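Local coordinates for capsule biosynthesis protein capD (Bacillus anthracis, PDB 3G9K) that cleaves the poly-gamma-D-glutamate capsule and joins it by an amide bond to the side-chain amino group of meso-diaminopimelic acid in the peptidoglycan, at the interface of chains A and B. Coordinates in Å, arbitrary orientation; residue numbers count along the deposited sequence, not the author numbering. Chains: chain A, Capsule biosynthesis protein capD; chain B, Capsule biosynthesis protein capD.

Contact 1: the interface of chains A and B. Residues chain A 228, 231-233; chain B 63-66.
Strand 231-235 of chain A runs antiparallel beside strand 63-67 of chain B, so one beta-sheet continues from chain A, the longer N-terminal piece of the cleaved precursor, into chain B, the small chain that begins with the nucleophile B:Thr1. A:Asp232 and B:Lys66 form a reciprocal backbone pair. The amide N of A:Asp232 donates to the carbonyl O of B:Lys66 at 2.8 Å, and in return B:Lys66 N reaches A:Asp232 O at 2.8 Å. These main-chain bonds fix the local alignment of the two strands. Next along the chain B strand, B:Leu65 carries most of the apolar contact. Its CD2 methyl lies over one face of the A:Tyr231 ring, displaced toward the rim, while its CB comes to 3.7 Å from A:Tyr231 CD2. The same methyl meets A:Val233 CG2 at 3.8 Å, the two side chains lying alongside and pointing the same way. A:Val233 divides its branches: CG1, anti to the backbone N (chi1 179°), touches the B:Thr63 CG2 methyl at 3.8 Å, and CG2 goes to B:Leu65. A:Tyr228, at the end of strand 224-228, adds a looser contact, its CD2 4.1 Å from B:Leu65 CD2. The site joins the chain A strand that follows A:Tyr228 and a short turn to the chain B strand preceding strand 70-75.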
ATOM      1  N   TYR A 228      20.958  -4.816   2.053  1.00 25.85           N
ATOM      2  CA  TYR A 228      20.960  -4.900   0.605  1.00 26.32           C
ATOM      3  C   TYR A 228      21.681  -3.695   0.052  1.00 26.98           C
ATOM      4  O   TYR A 228      21.321  -2.566   0.368  1.00 26.29           O
ATOM      5  CB  TYR A 228      19.528  -5.006   0.086  1.00 25.98           C
ATOM      6  CG  TYR A 228      19.318  -4.620  -1.335  1.00 24.94           C
ATOM      7  CD1 TYR A 228      19.792  -5.405  -2.381  1.00 24.09           C
ATOM      8  CD2 TYR A 228      18.607  -3.458  -1.651  1.00 25.50           C
ATOM      9  CE1 TYR A 228      19.578  -5.014  -3.731  1.00 25.89           C
ATOM     10  CE2 TYR A 228      18.388  -3.077  -2.967  1.00 23.79           C
ATOM     11  CZ  TYR A 228      18.890  -3.848  -4.002  1.00 24.95           C
ATOM     12  OH  TYR A 228      18.655  -3.450  -5.301  1.00 24.71           O
ATOM     13  N   TYR A 231      22.621  -0.969   2.357  1.00 26.41           N
ATOM     14  CA  TYR A 231      21.502  -0.413   3.121  1.00 26.19           C
ATOM     15  C   TYR A 231      21.071  -1.411   4.160  1.00 25.83           C
ATOM     16  O   TYR A 231      20.998  -2.610   3.877  1.00 24.36           O
ATOM     17  CB  TYR A 231      20.295  -0.195   2.219  1.00 26.35           C
ATOM     18  CG  TYR A 231      20.392   0.936   1.231  1.00 26.11           C
ATOM     19  CD1 TYR A 231      20.831   0.700  -0.074  1.00 28.14           C
ATOM     20  CD2 TYR A 231      19.986   2.231   1.569  1.00 25.86           C
ATOM     21  CE1 TYR A 231      20.886   1.693  -0.992  1.00 27.23           C
ATOM     22  CE2 TYR A 231      20.040   3.262   0.627  1.00 27.29           C
ATOM     23  CZ  TYR A 231      20.481   2.972  -0.661  1.00 28.37           C
ATOM     24  OH  TYR A 231      20.561   3.945  -1.626  1.00 27.09           O
ATOM     25  N   ASP A 232      20.759  -0.932   5.354  1.00 26.11           N
ATOM     26  CA  ASP A 232      19.920  -1.756   6.240  1.00 26.53           C
ATOM     27  C   ASP A 232      18.491  -1.627   5.704  1.00 26.43           C
ATOM     28  O   ASP A 232      18.062  -0.515   5.356  1.00 27.32           O
ATOM     29  CB  ASP A 232      19.946  -1.270   7.675  1.00 27.62           C
ATOM     30  CG  ASP A 232      21.307  -1.358   8.305  1.00 29.73           C
ATOM     31  OD1 ASP A 232      21.929  -2.436   8.277  1.00 29.64           O
ATOM     32  OD2 ASP A 232      21.718  -0.329   8.857  1.00 33.47           O
ATOM     33  N   VAL A 233      17.771  -2.741   5.638  1.00 25.51           N
ATOM     34  CA  VAL A 233      16.401  -2.778   5.113  1.00 25.29           C
ATOM     35  C   VAL A 233      15.441  -3.289   6.179  1.00 25.06           C
ATOM     36  O   VAL A 233      15.648  -4.359   6.746  1.00 24.36           O
ATOM     37  CB  VAL A 233      16.314  -3.665   3.833  1.00 25.43           C
ATOM     38  CG1 VAL A 233      14.903  -3.730   3.311  1.00 24.47           C
ATOM     39  CG2 VAL A 233      17.241  -3.104   2.740  1.00 24.66           C
TER
ATOM     40  N   THR B  63       8.327  -0.686   3.111  1.00 18.79           N
ATOM     41  CA  THR B  63       9.753  -0.905   3.242  1.00 19.57           C
ATOM     42  C   THR B  63      10.465   0.438   3.513  1.00 20.20           C
ATOM     43  O   THR B  63      10.039   1.493   3.036  1.00 17.70           O
ATOM     44  CB  THR B  63      10.302  -1.629   1.962  1.00 19.55           C
ATOM     45  OG1 THR B  63       9.683  -2.918   1.838  1.00 19.92           O
ATOM     46  CG2 THR B  63      11.874  -1.832   1.971  1.00 18.43           C
ATOM     47  N   VAL B  64      11.546   0.373   4.304  1.00 20.59           N
ATOM     48  CA  VAL B  64      12.445   1.503   4.537  1.00 20.69           C
ATOM     49  C   VAL B  64      13.867   0.958   4.354  1.00 21.43           C
ATOM     50  O   VAL B  64      14.161  -0.151   4.774  1.00 20.97           O
ATOM     51  CB  VAL B  64      12.254   2.100   5.988  1.00 21.17           C
ATOM     52  CG1 VAL B  64      13.380   3.034   6.367  1.00 19.94           C
ATOM     53  CG2 VAL B  64      10.871   2.814   6.097  1.00 18.23           C
ATOM     54  N   LEU B  65      14.697   1.740   3.679  1.00 21.72           N
ATOM     55  CA  LEU B  65      16.113   1.454   3.482  1.00 23.01           C
ATOM     56  C   LEU B  65      16.930   2.576   4.088  1.00 23.59           C
ATOM     57  O   LEU B  65      16.638   3.736   3.843  1.00 23.49           O
ATOM     58  CB  LEU B  65      16.424   1.415   1.996  1.00 22.61           C
ATOM     59  CG  LEU B  65      15.792   0.247   1.232  1.00 22.36           C
ATOM     60  CD1 LEU B  65      14.480   0.633   0.611  1.00 22.99           C
ATOM     61  CD2 LEU B  65      16.756  -0.287   0.168  1.00 19.58           C
ATOM     62  N   LYS B  66      17.963   2.251   4.869  1.00 25.67           N
ATOM     63  CA  LYS B  66      18.796   3.293   5.471  1.00 26.95           C
ATOM     64  C   LYS B  66      20.277   2.943   5.393  1.00 28.25           C
ATOM     65  O   LYS B  66      20.684   1.809   5.672  1.00 27.82           O
ATOM     66  CB  LYS B  66      18.436   3.537   6.946  1.00 27.42           C
ATOM     67  CG  LYS B  66      17.002   3.966   7.204  1.00 27.29           C
ATOM     68  CD  LYS B  66      16.676   4.138   8.673  1.00 28.98           C
ATOM     69  CE  LYS B  66      17.301   5.394   9.281  1.00 32.59           C
ATOM     70  NZ  LYS B  66      16.789   5.683  10.679  1.00 32.03           N
TER

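Contact 2: the interface of chains A and B. Residues chain A 21-23, 35; chain B 174-176.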
ATOM      1  N   TYR A  21      10.571  17.896   6.243  1.00 26.11           N
ATOM      2  CA  TYR A  21       9.489  16.906   6.204  1.00 24.74           C
ATOM      3  C   TYR A  21       8.874  16.783   4.801  1.00 22.12           C
ATOM      4  O   TYR A  21       9.039  17.646   3.957  1.00 20.16           O
ATOM      5  CB  TYR A  21       8.400  17.276   7.203  1.00 24.96           C
ATOM      6  CG  TYR A  21       7.836  18.676   7.050  1.00 24.93           C
ATOM      7  CD1 TYR A  21       8.348  19.740   7.814  1.00 26.55           C
ATOM      8  CD2 TYR A  21       6.799  18.943   6.164  1.00 25.59           C
ATOM      9  CE1 TYR A  21       7.832  21.036   7.680  1.00 25.90           C
ATOM     10  CE2 TYR A  21       6.293  20.229   6.016  1.00 27.43           C
ATOM     11  CZ  TYR A  21       6.810  21.264   6.793  1.00 27.92           C
ATOM     12  OH  TYR A  21       6.314  22.546   6.656  1.00 29.13           O
ATOM     13  N   GLY A  22       8.131  15.688   4.592  1.00 20.02           N
ATOM     14  CA  GLY A  22       7.688  15.302   3.287  1.00 18.43           C
ATOM     15  C   GLY A  22       6.564  14.268   3.381  1.00 17.73           C
ATOM     16  O   GLY A  22       6.479  13.537   4.362  1.00 19.13           O
ATOM     17  N   VAL A  23       5.726  14.263   2.359  1.00 17.48           N
ATOM     18  CA  VAL A  23       4.656  13.280   2.157  1.00 16.76           C
ATOM     19  C   VAL A  23       4.633  12.825   0.699  1.00 16.75           C
ATOM     20  O   VAL A  23       4.705  13.653  -0.227  1.00 17.82           O
ATOM     21  CB  VAL A  23       3.256  13.893   2.482  1.00 15.99           C
ATOM     22  CG1 VAL A  23       2.125  12.837   2.342  1.00 14.90           C
ATOM     23  CG2 VAL A  23       3.261  14.540   3.875  1.00 16.51           C
HETATM   24  N   MSE A  35       0.925  17.220   4.744  1.00 24.21           N
HETATM   25  CA  MSE A  35       1.839  18.372   4.815  1.00 24.57           C
HETATM   26  C   MSE A  35       1.367  19.411   5.840  1.00 26.08           C
HETATM   27  O   MSE A  35       2.181  19.969   6.570  1.00 25.94           O
HETATM   28  CB  MSE A  35       1.991  19.038   3.444  1.00 24.47           C
HETATM   29  CG  MSE A  35       2.854  18.277   2.436  1.00 22.50           C
HETATM   30 SE   MSE A  35       4.671  17.945   3.023  0.50 15.99          SE
HETATM   31  CE  MSE A  35       5.478  19.678   2.623  1.00 23.91           C
TER
ATOM     32  N   LYS B 174       5.435  15.955  -1.902  1.00 22.07           N
ATOM     33  CA  LYS B 174       5.804  17.304  -1.494  1.00 23.72           C
ATOM     34  C   LYS B 174       6.751  17.228  -0.328  1.00 23.77           C
ATOM     35  O   LYS B 174       6.783  16.240   0.451  1.00 23.38           O
ATOM     36  CB  LYS B 174       4.556  18.125  -1.129  1.00 23.72           C
ATOM     37  CG  LYS B 174       3.825  18.705  -2.344  1.00 25.75           C
ATOM     38  CD  LYS B 174       2.850  19.782  -1.940  1.00 26.17           C
ATOM     39  CE  LYS B 174       2.039  20.297  -3.133  1.00 29.16           C
ATOM     40  NZ  LYS B 174       2.883  20.554  -4.333  1.00 32.48           N
ATOM     41  N   SER B 175       7.607  18.248  -0.256  1.00 23.50           N
ATOM     42  CA  SER B 175       8.423  18.447   0.921  1.00 24.80           C
ATOM     43  C   SER B 175       8.519  19.918   1.204  1.00 25.25           C
ATOM     44  O   SER B 175       8.028  20.738   0.418  1.00 25.44           O
ATOM     45  CB  SER B 175       9.807  17.812   0.778  1.00 24.95           C
ATOM     46  OG  SER B 175      10.614  18.508  -0.154  1.00 26.31           O
ATOM     47  N   ASN B 176       9.096  20.251   2.345  1.00 27.21           N
ATOM     48  CA  ASN B 176       8.980  21.621   2.829  1.00 29.56           C
ATOM     49  C   ASN B 176       9.928  22.592   2.142  1.00 31.14           C
ATOM     50  O   ASN B 176      11.086  22.253   1.892  1.00 33.30           O
ATOM     51  CB  ASN B 176       9.101  21.671   4.340  1.00 28.94           C
ATOM     52  CG  ASN B 176      10.451  21.283   4.849  1.00 31.09           C
ATOM     53  OD1 ASN B 176      11.163  20.456   4.266  1.00 30.95           O
ATOM     54  ND2 ASN B 176      10.825  21.888   5.982  1.00 33.43           N
TER
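The ring of A:Tyr21 has B:Asn176 on one face and selenium SE of A:Met35, a selenomethionine, at its edge in plane. The enzyme belongs to the gamma-glutamyltransferase family of N-terminal nucleophile hydrolases, in which self-cleavage leaves two chains; here the start of the ordered part of chain A, the N-terminal piece, pairs with the end of chain B, the small chain. B:Asn176 CB sits over the ring, 3.6 Å from its centroid, a CH-pi contact displaced toward the rim. The amide of B:Asn176 is turned 37° from the ring plane, with ND2 at 3.5 Å from A:Tyr21 CE1. The A:Tyr21 ring takes the crowded position between its backbone N and carbonyl carbon (chi1 55°), which leaves it beside its own backbone with B:Asn176 CB over one face. Weak bonds tie the same residues: A:Tyr21 N to the amide oxygen OD1 of B:Asn176, and B:Asn176 N to A:Tyr21 O. Firmer pairing follows along strands 22-25 and 172-175, antiparallel, where A:Val23 N donates to B:Lys174 O at 2.9 Å and B:Lys174 N returns to A:Val23 O at 2.9 Å. From helix 28-39, A:Met35 curls its outer chain (chi3 -81°) to lay its CE methyl on the backbone of B:Ser175, 3.6 Å from CA. Its CG meets B:Lys174 CB at 4.0 Å, the two side chains crossing at about a right angle.

Contact 3: the interface of chains A and B. Residues chain A 228-229, 231; chain B 65, 67, 70, 72, 93-94.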
ATOM      1  N   TYR A 228      20.958  -4.816   2.053  1.00 25.85           N
ATOM      2  CA  TYR A 228      20.960  -4.900   0.605  1.00 26.32           C
ATOM      3  C   TYR A 228      21.681  -3.695   0.052  1.00 26.98           C
ATOM      4  O   TYR A 228      21.321  -2.566   0.368  1.00 26.29           O
ATOM      5  CB  TYR A 228      19.528  -5.006   0.086  1.00 25.98           C
ATOM      6  CG  TYR A 228      19.318  -4.620  -1.335  1.00 24.94           C
ATOM      7  CD1 TYR A 228      19.792  -5.405  -2.381  1.00 24.09           C
ATOM      8  CD2 TYR A 228      18.607  -3.458  -1.651  1.00 25.50           C
ATOM      9  CE1 TYR A 228      19.578  -5.014  -3.731  1.00 25.89           C
ATOM     10  CE2 TYR A 228      18.388  -3.077  -2.967  1.00 23.79           C
ATOM     11  CZ  TYR A 228      18.890  -3.848  -4.002  1.00 24.95           C
ATOM     12  OH  TYR A 228      18.655  -3.450  -5.301  1.00 24.71           O
HETATM   13  N   MSE A 229      22.717  -3.931  -0.747  1.00 33.24           N
HETATM   14  CA  MSE A 229      23.499  -2.856  -1.373  1.00 33.50           C
HETATM   15  C   MSE A 229      24.032  -1.830  -0.368  1.00 33.50           C
HETATM   16  O   MSE A 229      24.091  -0.624  -0.654  1.00 34.30           O
HETATM   17  CB  MSE A 229      22.677  -2.173  -2.475  1.00 33.74           C
HETATM   18  CG  MSE A 229      22.450  -3.048  -3.679  1.00 34.16           C
HETATM   19 SE   MSE A 229      24.090  -3.263  -4.721  1.00 37.80          SE
HETATM   20  CE  MSE A 229      24.172  -1.491  -5.540  1.00 36.11           C
ATOM     21  N   TYR A 231      22.621  -0.969   2.357  1.00 26.41           N
ATOM     22  CA  TYR A 231      21.502  -0.413   3.121  1.00 26.19           C
ATOM     23  C   TYR A 231      21.071  -1.411   4.160  1.00 25.83           C
ATOM     24  O   TYR A 231      20.998  -2.610   3.877  1.00 24.36           O
ATOM     25  CB  TYR A 231      20.295  -0.195   2.219  1.00 26.35           C
ATOM     26  CG  TYR A 231      20.392   0.936   1.231  1.00 26.11           C
ATOM     27  CD1 TYR A 231      20.831   0.700  -0.074  1.00 28.14           C
ATOM     28  CD2 TYR A 231      19.986   2.231   1.569  1.00 25.86           C
ATOM     29  CE1 TYR A 231      20.886   1.693  -0.992  1.00 27.23           C
ATOM     30  CE2 TYR A 231      20.040   3.262   0.627  1.00 27.29           C
ATOM     31  CZ  TYR A 231      20.481   2.972  -0.661  1.00 28.37           C
ATOM     32  OH  TYR A 231      20.561   3.945  -1.626  1.00 27.09           O
TER
ATOM     33  N   LEU B  65      14.697   1.740   3.679  1.00 21.72           N
ATOM     34  CA  LEU B  65      16.113   1.454   3.482  1.00 23.01           C
ATOM     35  C   LEU B  65      16.930   2.576   4.088  1.00 23.59           C
ATOM     36  O   LEU B  65      16.638   3.736   3.843  1.00 23.49           O
ATOM     37  CB  LEU B  65      16.424   1.415   1.996  1.00 22.61           C
ATOM     38  CG  LEU B  65      15.792   0.247   1.232  1.00 22.36           C
ATOM     39  CD1 LEU B  65      14.480   0.633   0.611  1.00 22.99           C
ATOM     40  CD2 LEU B  65      16.756  -0.287   0.168  1.00 19.58           C
ATOM     41  N   LYS B  67      21.046   3.965   5.026  1.00 30.15           N
ATOM     42  CA  LYS B  67      22.516   3.961   5.025  1.00 30.90           C
ATOM     43  C   LYS B  67      22.959   5.236   5.652  1.00 31.94           C
ATOM     44  O   LYS B  67      22.185   6.192   5.712  1.00 30.41           O
ATOM     45  CB  LYS B  67      23.019   4.079   3.610  1.00 31.68           C
ATOM     46  CG  LYS B  67      23.491   2.817   3.043  1.00 33.10           C
ATOM     47  CD  LYS B  67      24.074   3.047   1.671  1.00 33.39           C
ATOM     48  CE  LYS B  67      23.185   3.908   0.831  1.00 35.90           C
ATOM     49  NZ  LYS B  67      23.625   5.325   0.745  1.00 37.44           N
ATOM     50  N   GLU B  70      21.697   8.428   3.688  1.00 29.97           N
ATOM     51  CA  GLU B  70      20.446   8.311   2.921  1.00 29.31           C
ATOM     52  C   GLU B  70      19.357   7.469   3.588  1.00 28.47           C
ATOM     53  O   GLU B  70      19.626   6.385   4.105  1.00 28.92           O
ATOM     54  CB  GLU B  70      20.711   7.755   1.517  1.00 29.41           C
ATOM     55  CG  GLU B  70      19.492   7.895   0.600  1.00 30.44           C
ATOM     56  CD  GLU B  70      19.727   7.415  -0.824  1.00 30.23           C
ATOM     57  OE1 GLU B  70      19.735   6.199  -1.058  1.00 36.41           O
ATOM     58  OE2 GLU B  70      19.890   8.256  -1.711  1.00 34.63           O
ATOM     59  N   ILE B  72      15.397   5.964   2.659  1.00 22.63           N
ATOM     60  CA  ILE B  72      14.363   5.769   1.655  1.00 21.38           C
ATOM     61  C   ILE B  72      13.153   5.071   2.271  1.00 20.38           C
ATOM     62  O   ILE B  72      13.293   4.065   2.934  1.00 20.45           O
ATOM     63  CB  ILE B  72      14.815   4.903   0.459  1.00 20.52           C
ATOM     64  CG1 ILE B  72      16.033   5.484  -0.233  1.00 21.53           C
ATOM     65  CG2 ILE B  72      13.693   4.755  -0.571  1.00 21.19           C
ATOM     66  CD1 ILE B  72      16.649   4.460  -1.212  1.00 21.28           C
ATOM     67  N   TYR B  93      17.936   1.714  -9.092  1.00 24.91           N
ATOM     68  CA  TYR B  93      18.225   2.892  -8.300  1.00 25.32           C
ATOM     69  C   TYR B  93      19.570   2.748  -7.598  1.00 26.20           C
ATOM     70  O   TYR B  93      20.394   3.674  -7.621  1.00 25.80           O
ATOM     71  CB  TYR B  93      17.116   3.210  -7.268  1.00 25.53           C
ATOM     72  CG  TYR B  93      17.461   4.435  -6.437  1.00 24.11           C
ATOM     73  CD1 TYR B  93      17.389   5.712  -6.991  1.00 23.12           C
ATOM     74  CD2 TYR B  93      17.941   4.307  -5.136  1.00 24.42           C
ATOM     75  CE1 TYR B  93      17.747   6.811  -6.271  1.00 22.85           C
ATOM     76  CE2 TYR B  93      18.304   5.408  -4.404  1.00 26.09           C
ATOM     77  CZ  TYR B  93      18.193   6.668  -4.978  1.00 26.38           C
ATOM     78  OH  TYR B  93      18.575   7.769  -4.249  1.00 27.84           O
ATOM     79  N   THR B  94      19.795   1.585  -6.996  1.00 26.88           N
ATOM     80  CA  THR B  94      20.965   1.383  -6.154  1.00 28.17           C
ATOM     81  C   THR B  94      22.218   1.168  -6.979  1.00 29.51           C
ATOM     82  O   THR B  94      23.315   1.366  -6.476  1.00 30.90           O
ATOM     83  CB  THR B  94      20.812   0.173  -5.211  1.00 27.81           C
ATOM     84  OG1 THR B  94      20.390  -0.978  -5.965  1.00 26.75           O
ATOM     85  CG2 THR B  94      19.814   0.501  -4.075  1.00 25.94           C
TER
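A:Tyr231 is the tightly held part of this contact, its ring lying between B:Lys67 on one face and B:Leu65 on the other. The B:Lys67 face is close-packed: its outer chain turns at chi3 (-47°), bringing CE over the ring, offset toward the rim and 3.4 Å from the centroid, as a CH-pi contact. The B:Leu65 face is looser. The B:Thr94 methyl CG2 comes to 3.5 Å from A:Tyr231 CE1. At the ring's outer end the phenol OH donates to the carboxylate oxygen OE1 of B:Glu70 at 2.5 Å, a short bond running nearly along the C-O axis. Ring and carboxylate are almost coplanar, 15° apart. B:Tyr93 steadies that carboxylate from the second shell: its OH donates to OE2 at 2.9 Å, from above the carboxylate plane. The looser side lies around A:Tyr228 and A:Met229, a selenomethionine. There B:Thr94 OG1 donates to the A:Tyr228 phenol OH at 3.1 Å, and the CE methyl of A:Met229 lies 3.8 Å from B:Thr94 CB. A:Met229 in the turn and A:Tyr228 before it meet the C-terminal end of helix 82-94, while A:Tyr231, opening strand 231-235, packs against strands 63-67 and 70-75.

Contact 4: the interface of chains A and B. Residues chain A 239, 282, 285-286; chain B 57.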
ATOM      1  N   PRO A 239       2.117 -11.868   8.147  1.00 26.45           N
ATOM      2  CA  PRO A 239       1.665 -12.405   6.850  1.00 26.20           C
ATOM      3  C   PRO A 239       1.918 -11.484   5.627  1.00 25.59           C
ATOM      4  O   PRO A 239       1.540 -11.841   4.503  1.00 26.29           O
ATOM      5  CB  PRO A 239       0.162 -12.563   7.067  1.00 26.17           C
ATOM      6  CG  PRO A 239      -0.178 -11.374   7.899  1.00 27.55           C
ATOM      7  CD  PRO A 239       1.025 -11.190   8.853  1.00 26.67           C
ATOM      8  N   ARG A 282       8.297 -18.793  -0.627  1.00 49.09           N
ATOM      9  CA  ARG A 282       7.151 -18.313   0.150  1.00 50.18           C
ATOM     10  C   ARG A 282       6.078 -19.382   0.211  1.00 52.50           C
ATOM     11  O   ARG A 282       5.429 -19.562   1.236  1.00 52.90           O
ATOM     12  CB  ARG A 282       6.571 -17.055  -0.499  1.00 50.31           C
ATOM     13  CG  ARG A 282       5.454 -16.359   0.267  1.00 49.93           C
ATOM     14  CD  ARG A 282       5.041 -15.130  -0.536  1.00 50.59           C
ATOM     15  NE  ARG A 282       3.914 -14.384   0.020  1.00 50.58           N
ATOM     16  CZ  ARG A 282       2.635 -14.585  -0.288  1.00 50.54           C
ATOM     17  NH1 ARG A 282       1.710 -13.810   0.262  1.00 50.27           N
ATOM     18  NH2 ARG A 282       2.267 -15.546  -1.133  1.00 50.75           N
ATOM     19  N   ASN A 285       6.798 -22.412   2.448  1.00 61.72           N
ATOM     20  CA  ASN A 285       6.780 -21.934   3.826  1.00 62.11           C
ATOM     21  C   ASN A 285       5.461 -21.262   4.232  1.00 62.69           C
ATOM     22  O   ASN A 285       5.319 -20.846   5.381  1.00 62.94           O
ATOM     23  CB  ASN A 285       7.971 -20.991   4.061  1.00 62.30           C
ATOM     24  CG  ASN A 285       9.318 -21.727   4.015  1.00 62.79           C
ATOM     25  OD1 ASN A 285      10.210 -21.395   3.223  1.00 61.76           O
ATOM     26  ND2 ASN A 285       9.457 -22.745   4.865  1.00 62.82           N
ATOM     27  N   LEU A 286       4.504 -21.143   3.302  1.00 63.21           N
ATOM     28  CA  LEU A 286       3.113 -20.845   3.681  1.00 63.34           C
ATOM     29  C   LEU A 286       2.561 -22.063   4.404  1.00 63.67           C
ATOM     30  O   LEU A 286       1.744 -21.930   5.318  1.00 64.11           O
ATOM     31  CB  LEU A 286       2.212 -20.517   2.477  1.00 63.49           C
ATOM     32  CG  LEU A 286       2.314 -19.163   1.748  1.00 63.71           C
ATOM     33  CD1 LEU A 286       0.935 -18.681   1.279  1.00 63.23           C
ATOM     34  CD2 LEU A 286       2.972 -18.093   2.604  1.00 64.04           C
TER
ATOM     35  N   ARG B  57      -2.462 -14.247   3.765  1.00 32.76           N
ATOM     36  CA  ARG B  57      -1.180 -13.777   3.253  1.00 31.71           C
ATOM     37  C   ARG B  57      -1.398 -12.624   2.259  1.00 30.43           C
ATOM     38  O   ARG B  57      -2.356 -12.636   1.492  1.00 30.42           O
ATOM     39  CB  ARG B  57      -0.405 -14.938   2.613  1.00 33.24           C
ATOM     40  CG  ARG B  57      -0.071 -16.096   3.601  1.00 36.56           C
ATOM     41  CD  ARG B  57       0.454 -15.565   4.955  1.00 42.40           C
ATOM     42  NE  ARG B  57       1.130 -16.566   5.807  1.00 43.56           N
ATOM     43  CZ  ARG B  57       2.424 -16.915   5.730  1.00 47.95           C
ATOM     44  NH1 ARG B  57       3.249 -16.369   4.818  1.00 49.64           N
ATOM     45  NH2 ARG B  57       2.904 -17.833   6.571  1.00 47.28           N
TER
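The guanidinium nitrogen NH1 of A:Arg282 comes against the aliphatic stem of B:Arg57, 3.4 Å from its CB. The two arginines slide past each other in opposite directions with guanidinium planes almost perpendicular, 89° apart. A:Arg282 arrives as an extended rod, CG anti to the backbone N (chi1 -174°), reaching across from the last turns of helix 264-284. Its NE and B:Arg57 NH1 stand 5.2 Å apart; two like charges lie near each other, which may make the spot locally positive. B:Arg57 kinks at chi2 (-45°), and its outer part runs between A:Leu286 and A:Pro239. A:Leu286 takes one flank, its CD1 methyl meeting B:Arg57 CG at 3.6 Å. The other methyl, CD2, points toward the guanidinium group, but it is modelled too near NH1, and the detail of that approach is doubtful. On another side A:Pro239, which follows a cis peptide bond, sets its CB 3.7 Å from B:Arg57 CD. B:Arg57 belongs to a chain B loop that precedes strand 63-67; it enters between the chain A loop leading to helix 242-254 and the loop that follows helix 264-284.

Contacts 1 and 3 lie about 5 Å apart between their C-alpha centres and share A:Tyr228, A:Tyr231 and B:Leu65, so they form one continuous patch: strand pairing with its flanking side chains in contact 1, and further packing around A:Tyr231 in contact 3. Contact 2 is about 21 Å from both, and contact 4 about 22 Å from contact 1 and 35 Å from contact 2. The two chains, cut from one precursor, are thus joined at widely separated places, with a loop arginine packed between chain A segments in contact 4. Contact 3, centred about 23 Å from the nucleophile B:Thr1, may help hold the chains together.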